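Local coordinates for dimethylsulfoniopropionate lyase (Roseovarius nubinhibens, PDB 4B29), which probably cleaves dimethylsulfoniopropionate to release dimethyl sulfide, using a zinc ion held in a cupin beta-barrel, at residues Y156-R168 with M174-P188. Sequence-based numbering, arbitrary orientation.
Sequences YSVVSGRALFHLR and MLEPGQTRFHPANAP. With PO4 (phosphate ion), chain B; EDO (1,2-ethanediol), chain F.
L175 lays CD1 over one face of the F165 ring, 3.8 Å from its centroid, a CH-pi contact, while the edge of F165 carries CE2 over a face of the Y156 ring, offset toward its rim. The Y156 ring lies oblique to H183, planes 57° apart, and its OH donates at 2.6 Å to phosphate O3, which sits at the ring edge, in plane. The R181 guanidinium has L167 CB over one face; the R181 chain, extended from CG to NE, brings NH1 to a water that H183 NE2 also binds, while NH2 is held by P171 O. A bend at chi2 (70°) brings M174 SD over the centre of the R162 guanidinium. At the edge of that group E176 OE2 accepts from NE at 3.0 Å, a salt bridge that uses the anti side of OE2, somewhat out of the carboxylate plane.

Two antiparallel pairings frame these side chains, one in each sheet of the cupin barrel: Y156 with R181, and A163 with L175. In between, the type II turn from E176 to Q179 offers G178 N to V158 O at 2.7 Å. H183 stacks on the zinc ligand H189 and gives ND1 to E154, another ligand; this second-shell histidine, fixed through water to R181, probably helps orient the metal site.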
loop_
_atom_site.group_PDB
_atom_site.type_symbol
_atom_site.label_atom_id
_atom_site.label_comp_id
_atom_site.label_asym_id
_atom_site.label_seq_id
_atom_site.Cartn_x
_atom_site.Cartn_y
_atom_site.Cartn_z
ATOM N N TYR A 156 0.150 -6.106 -5.689
ATOM C CA TYR A 156 0.528 -5.956 -4.292
ATOM C C TYR A 156 1.929 -6.511 -4.042
ATOM O O TYR A 156 2.354 -7.479 -4.673
ATOM C CB TYR A 156 -0.417 -6.832 -3.406
ATOM C CG TYR A 156 -1.474 -6.046 -2.723
ATOM C CD1 TYR A 156 -2.631 -5.661 -3.437
ATOM C CD2 TYR A 156 -1.345 -5.639 -1.408
ATOM C CE1 TYR A 156 -3.657 -4.930 -2.784
ATOM C CE2 TYR A 156 -2.330 -4.924 -0.764
ATOM C CZ TYR A 156 -3.464 -4.528 -1.471
ATOM O OH TYR A 156 -4.448 -3.831 -0.817
ATOM N N SER A 157 2.636 -5.885 -3.077
ATOM C CA SER A 157 3.782 -6.560 -2.413
ATOM C C SER A 157 3.560 -6.406 -0.929
ATOM O O SER A 157 2.945 -5.432 -0.463
ATOM C CB SER A 157 5.170 -5.995 -2.825
ATOM O OG SER A 157 5.380 -4.683 -2.270
ATOM N N VAL A 158 4.090 -7.386 -0.178
ATOM C CA VAL A 158 4.086 -7.259 1.268
ATOM C C VAL A 158 5.444 -6.716 1.760
ATOM O O VAL A 158 6.493 -7.245 1.395
ATOM C CB VAL A 158 3.861 -8.662 1.892
ATOM C CG1 VAL A 158 3.787 -8.508 3.473
ATOM C CG2 VAL A 158 2.519 -9.189 1.360
ATOM N N VAL A 159 5.389 -5.680 2.605
ATOM C CA VAL A 159 6.638 -5.118 3.130
ATOM C C VAL A 159 6.936 -5.765 4.470
ATOM O O VAL A 159 8.096 -6.165 4.696
ATOM C CB VAL A 159 6.537 -3.585 3.329
ATOM C CG1 VAL A 159 7.884 -3.019 3.864
ATOM C CG2 VAL A 159 6.240 -2.942 1.927
ATOM N N SER A 160 5.920 -5.830 5.301
ATOM C CA SER A 160 6.155 -6.448 6.640
ATOM C C SER A 160 4.852 -7.003 7.150
ATOM O O SER A 160 3.735 -6.656 6.677
ATOM C CB SER A 160 6.791 -5.399 7.603
ATOM O OG SER A 160 6.011 -4.211 7.679
ATOM N N GLY A 161 4.939 -7.911 8.120
ATOM C CA GLY A 161 3.703 -8.544 8.594
ATOM C C GLY A 161 3.306 -9.664 7.631
ATOM O O GLY A 161 4.156 -10.232 6.923
ATOM N N ARG A 162 2.017 -9.981 7.619
ATOM C CA ARG A 162 1.495 -11.071 6.757
ATOM C C ARG A 162 -0.013 -11.023 6.783
ATOM O O ARG A 162 -0.642 -10.482 7.722
ATOM C CB ARG A 162 2.028 -12.441 7.234
ATOM C CG ARG A 162 1.438 -12.868 8.512
ATOM C CD ARG A 162 2.169 -14.188 9.033
ATOM N NE ARG A 162 1.959 -15.478 8.389
ATOM C CZ ARG A 162 0.976 -16.352 8.701
ATOM N NH1 ARG A 162 0.031 -16.043 9.576
ATOM N NH2 ARG A 162 0.921 -17.555 8.133
ATOM N N ALA A 163 -0.634 -11.523 5.711
ATOM C CA ALA A 163 -2.078 -11.570 5.678
ATOM C C ALA A 163 -2.564 -12.585 4.661
ATOM O O ALA A 163 -1.801 -12.999 3.797
ATOM C CB ALA A 163 -2.684 -10.138 5.322
ATOM N N LEU A 164 -3.853 -12.916 4.768
ATOM C CA LEU A 164 -4.494 -13.856 3.851
ATOM C C LEU A 164 -5.209 -13.065 2.771
ATOM O O LEU A 164 -6.108 -12.276 3.094
ATOM C CB LEU A 164 -5.482 -14.737 4.643
ATOM C CG LEU A 164 -6.136 -15.823 3.801
ATOM C CD1 LEU A 164 -5.094 -16.819 3.281
ATOM C CD2 LEU A 164 -7.246 -16.493 4.721
ATOM N N PHE A 165 -4.810 -13.321 1.516
ATOM C CA PHE A 165 -5.339 -12.609 0.338
ATOM C C PHE A 165 -6.332 -13.440 -0.439
ATOM O O PHE A 165 -6.032 -14.584 -0.801
ATOM C CB PHE A 165 -4.181 -12.221 -0.573
ATOM C CG PHE A 165 -3.424 -11.022 -0.072
ATOM C CD1 PHE A 165 -2.508 -11.117 1.013
ATOM C CD2 PHE A 165 -3.703 -9.764 -0.641
ATOM C CE1 PHE A 165 -1.813 -9.995 1.492
ATOM C CE2 PHE A 165 -2.990 -8.610 -0.185
ATOM C CZ PHE A 165 -2.059 -8.726 0.860
ATOM N N HIS A 166 -7.512 -12.845 -0.674
ATOM C CA HIS A 166 -8.619 -13.461 -1.399
ATOM C C HIS A 166 -8.785 -12.786 -2.754
ATOM O O HIS A 166 -8.621 -11.542 -2.845
ATOM C CB HIS A 166 -9.935 -13.238 -0.639
ATOM C CG HIS A 166 -9.882 -13.661 0.801
ATOM N ND1 HIS A 166 -9.939 -14.996 1.176
ATOM C CD2 HIS A 166 -9.788 -12.943 1.944
ATOM C CE1 HIS A 166 -9.872 -15.075 2.501
ATOM N NE2 HIS A 166 -9.793 -13.845 2.992
ATOM N N LEU A 167 -9.090 -13.578 -3.767
ATOM C CA LEU A 167 -9.346 -13.005 -5.120
ATOM C C LEU A 167 -10.375 -13.845 -5.814
ATOM O O LEU A 167 -10.251 -15.069 -5.854
ATOM C CB LEU A 167 -8.013 -13.023 -5.923
ATOM C CG LEU A 167 -8.053 -12.600 -7.394
ATOM C CD1 LEU A 167 -8.534 -11.124 -7.542
ATOM C CD2 LEU A 167 -6.674 -12.813 -8.064
ATOM N N ARG A 168 -11.396 -13.220 -6.409
ATOM C CA ARG A 168 -12.406 -14.014 -7.094
ATOM C C ARG A 168 -11.756 -14.846 -8.197
ATOM O O ARG A 168 -10.836 -14.387 -8.902
ATOM C CB ARG A 168 -13.516 -13.124 -7.642
ATOM C CG ARG A 168 -14.452 -12.540 -6.514
ATOM C CD ARG A 168 -15.230 -13.581 -5.571
ATOM N NE ARG A 168 -16.031 -14.502 -6.346
ATOM C CZ ARG A 168 -17.287 -14.291 -6.787
ATOM N NH1 ARG A 168 -17.918 -13.156 -6.521
ATOM N NH2 ARG A 168 -17.921 -15.232 -7.514
ATOM N N MET A 174 -1.569 -16.910 1.539
ATOM C CA MET A 174 -1.093 -16.228 2.725
ATOM C C MET A 174 0.264 -15.639 2.377
ATOM O O MET A 174 1.196 -16.384 2.022
ATOM C CB MET A 174 -0.924 -17.288 3.839
ATOM C CG MET A 174 -0.491 -16.658 5.150
ATOM S SD MET A 174 -1.717 -15.643 5.975
ATOM C CE MET A 174 -2.799 -16.906 6.699
ATOM N N LEU A 175 0.353 -14.296 2.332
ATOM C CA LEU A 175 1.578 -13.662 1.834
ATOM C C LEU A 175 2.410 -13.027 2.933
ATOM O O LEU A 175 1.853 -12.401 3.853
ATOM C CB LEU A 175 1.209 -12.519 0.845
ATOM C CG LEU A 175 0.365 -13.020 -0.354
ATOM C CD1 LEU A 175 0.116 -11.798 -1.267
ATOM C CD2 LEU A 175 1.059 -14.208 -1.114
ATOM N N GLU A 176 3.720 -13.213 2.798
ATOM C CA GLU A 176 4.741 -12.746 3.729
ATOM C C GLU A 176 5.657 -11.770 2.978
ATOM O O GLU A 176 5.558 -11.633 1.739
ATOM C CB GLU A 176 5.543 -13.974 4.218
ATOM C CG GLU A 176 4.587 -14.711 5.182
ATOM C CD GLU A 176 5.161 -15.820 6.005
ATOM O OE1 GLU A 176 6.379 -16.118 5.923
ATOM O OE2 GLU A 176 4.338 -16.392 6.762
ATOM N N PRO A 177 6.598 -11.128 3.690
ATOM C CA PRO A 177 7.386 -10.022 3.063
ATOM C C PRO A 177 8.111 -10.353 1.773
ATOM O O PRO A 177 8.830 -11.368 1.660
ATOM C CB PRO A 177 8.392 -9.656 4.150
ATOM C CG PRO A 177 7.550 -9.859 5.468
ATOM C CD PRO A 177 6.790 -11.171 5.161
ATOM N N GLY A 178 7.871 -9.516 0.753
ATOM C CA GLY A 178 8.474 -9.683 -0.558
ATOM C C GLY A 178 7.616 -10.464 -1.557
ATOM O O GLY A 178 7.900 -10.422 -2.768
ATOM N N GLN A 179 6.600 -11.198 -1.054
ATOM C CA GLN A 179 5.688 -11.897 -1.957
ATOM C C GLN A 179 4.779 -10.854 -2.602
ATOM O O GLN A 179 4.610 -9.764 -2.061
ATOM C CB GLN A 179 4.879 -12.962 -1.219
ATOM C CG GLN A 179 5.801 -14.148 -0.820
ATOM C CD GLN A 179 4.959 -15.249 -0.219
ATOM O OE1 GLN A 179 4.636 -15.221 0.973
ATOM N NE2 GLN A 179 4.607 -16.207 -1.036
ATOM N N THR A 180 4.232 -11.212 -3.764
ATOM C CA THR A 180 3.389 -10.272 -4.540
ATOM C C THR A 180 2.113 -10.941 -4.974
ATOM O O THR A 180 1.970 -12.193 -4.921
ATOM C CB THR A 180 4.120 -9.762 -5.814
ATOM O OG1 THR A 180 4.377 -10.841 -6.760
ATOM C CG2 THR A 180 5.460 -9.049 -5.427
ATOM N N ARG A 181 1.139 -10.135 -5.394
ATOM C CA ARG A 181 -0.030 -10.728 -6.015
ATOM C C ARG A 181 -0.626 -9.768 -7.037
ATOM O O ARG A 181 -0.843 -8.594 -6.668
ATOM C CB ARG A 181 -1.097 -11.067 -5.007
ATOM C CG ARG A 181 -2.037 -12.103 -5.753
ATOM C CD ARG A 181 -3.385 -12.297 -5.147
ATOM N NE ARG A 181 -3.868 -13.534 -5.757
ATOM C CZ ARG A 181 -4.624 -14.429 -5.145
ATOM N NH1 ARG A 181 -5.139 -14.179 -3.960
ATOM N NH2 ARG A 181 -4.857 -15.568 -5.788
ATOM N N PHE A 182 -0.910 -10.290 -8.248
ATOM C CA PHE A 182 -1.550 -9.472 -9.303
ATOM C C PHE A 182 -3.078 -9.527 -9.163
ATOM O O PHE A 182 -3.661 -10.636 -9.001
ATOM C CB PHE A 182 -1.160 -10.076 -10.633
ATOM C CG PHE A 182 -1.860 -9.471 -11.817
ATOM C CD1 PHE A 182 -1.585 -8.160 -12.182
ATOM C CD2 PHE A 182 -2.712 -10.228 -12.589
ATOM C CE1 PHE A 182 -2.186 -7.592 -13.309
ATOM C CE2 PHE A 182 -3.332 -9.653 -13.762
ATOM C CZ PHE A 182 -3.057 -8.341 -14.096
ATOM N N HIS A 183 -3.732 -8.369 -9.227
ATOM C CA HIS A 183 -5.199 -8.318 -9.267
ATOM C C HIS A 183 -5.640 -7.811 -10.625
ATOM O O HIS A 183 -5.389 -6.664 -10.965
ATOM C CB HIS A 183 -5.742 -7.363 -8.206
ATOM C CG HIS A 183 -5.535 -7.867 -6.800
ATOM N ND1 HIS A 183 -5.423 -7.018 -5.719
ATOM C CD2 HIS A 183 -5.342 -9.120 -6.323
ATOM C CE1 HIS A 183 -5.238 -7.743 -4.617
ATOM N NE2 HIS A 183 -5.203 -9.017 -4.957
ATOM N N PRO A 184 -6.251 -8.674 -11.437
ATOM C CA PRO A 184 -6.660 -8.235 -12.764
ATOM C C PRO A 184 -7.795 -7.217 -12.662
ATOM O O PRO A 184 -8.492 -7.110 -11.638
ATOM C CB PRO A 184 -7.187 -9.504 -13.468
ATOM C CG PRO A 184 -6.883 -10.633 -12.534
ATOM C CD PRO A 184 -6.491 -10.111 -11.156
ATOM N N ALA A 185 -7.965 -6.468 -13.761
ATOM C CA ALA A 185 -9.007 -5.446 -13.782
ATOM C C ALA A 185 -10.370 -5.944 -13.340
ATOM O O ALA A 185 -10.850 -7.010 -13.815
ATOM C CB ALA A 185 -9.122 -4.884 -15.240
ATOM N N ASN A 186 -11.019 -5.170 -12.468
ATOM C CA ASN A 186 -12.418 -5.402 -12.015
ATOM C C ASN A 186 -12.584 -6.705 -11.169
ATOM O O ASN A 186 -13.716 -6.995 -10.749
ATOM C CB ASN A 186 -13.403 -5.501 -13.207
ATOM C CG ASN A 186 -13.559 -4.185 -13.976
ATOM O OD1 ASN A 186 -13.552 -4.159 -15.259
ATOM N ND2 ASN A 186 -13.758 -3.132 -13.238
ATOM N N ALA A 187 -11.500 -7.451 -10.913
ATOM C CA ALA A 187 -11.684 -8.702 -10.148
ATOM C C ALA A 187 -11.798 -8.372 -8.648
ATOM O O ALA A 187 -10.885 -7.745 -8.097
ATOM C CB ALA A 187 -10.503 -9.668 -10.398
ATOM N N PRO A 188 -12.906 -8.763 -7.984
ATOM C CA PRO A 188 -12.974 -8.425 -6.579
ATOM C C PRO A 188 -11.929 -9.178 -5.766
ATOM O O PRO A 188 -11.594 -10.334 -6.085
ATOM C CB PRO A 188 -14.373 -8.853 -6.164
ATOM C CG PRO A 188 -15.180 -8.829 -7.439
ATOM C CD PRO A 188 -14.203 -9.247 -8.509
HETATM P P PO4 B . -6.844 -2.041 -2.564
HETATM O O1 PO4 B . -7.476 -1.162 -1.525
HETATM O O2 PO4 B . -5.452 -1.456 -2.876
HETATM O O3 PO4 B . -6.709 -3.487 -2.108
HETATM O O4 PO4 B . -7.632 -2.068 -3.833
HETATM C C1 EDO F . -2.491 -0.629 -0.924
HETATM O O1 EDO F . -2.497 -1.734 -0.016
HETATM C C2 EDO F . -3.539 0.333 -0.432
HETATM O O2 EDO F . -3.638 1.285 -1.471
HETATM O O HOH W 1 -5.875 -11.241 -3.379
#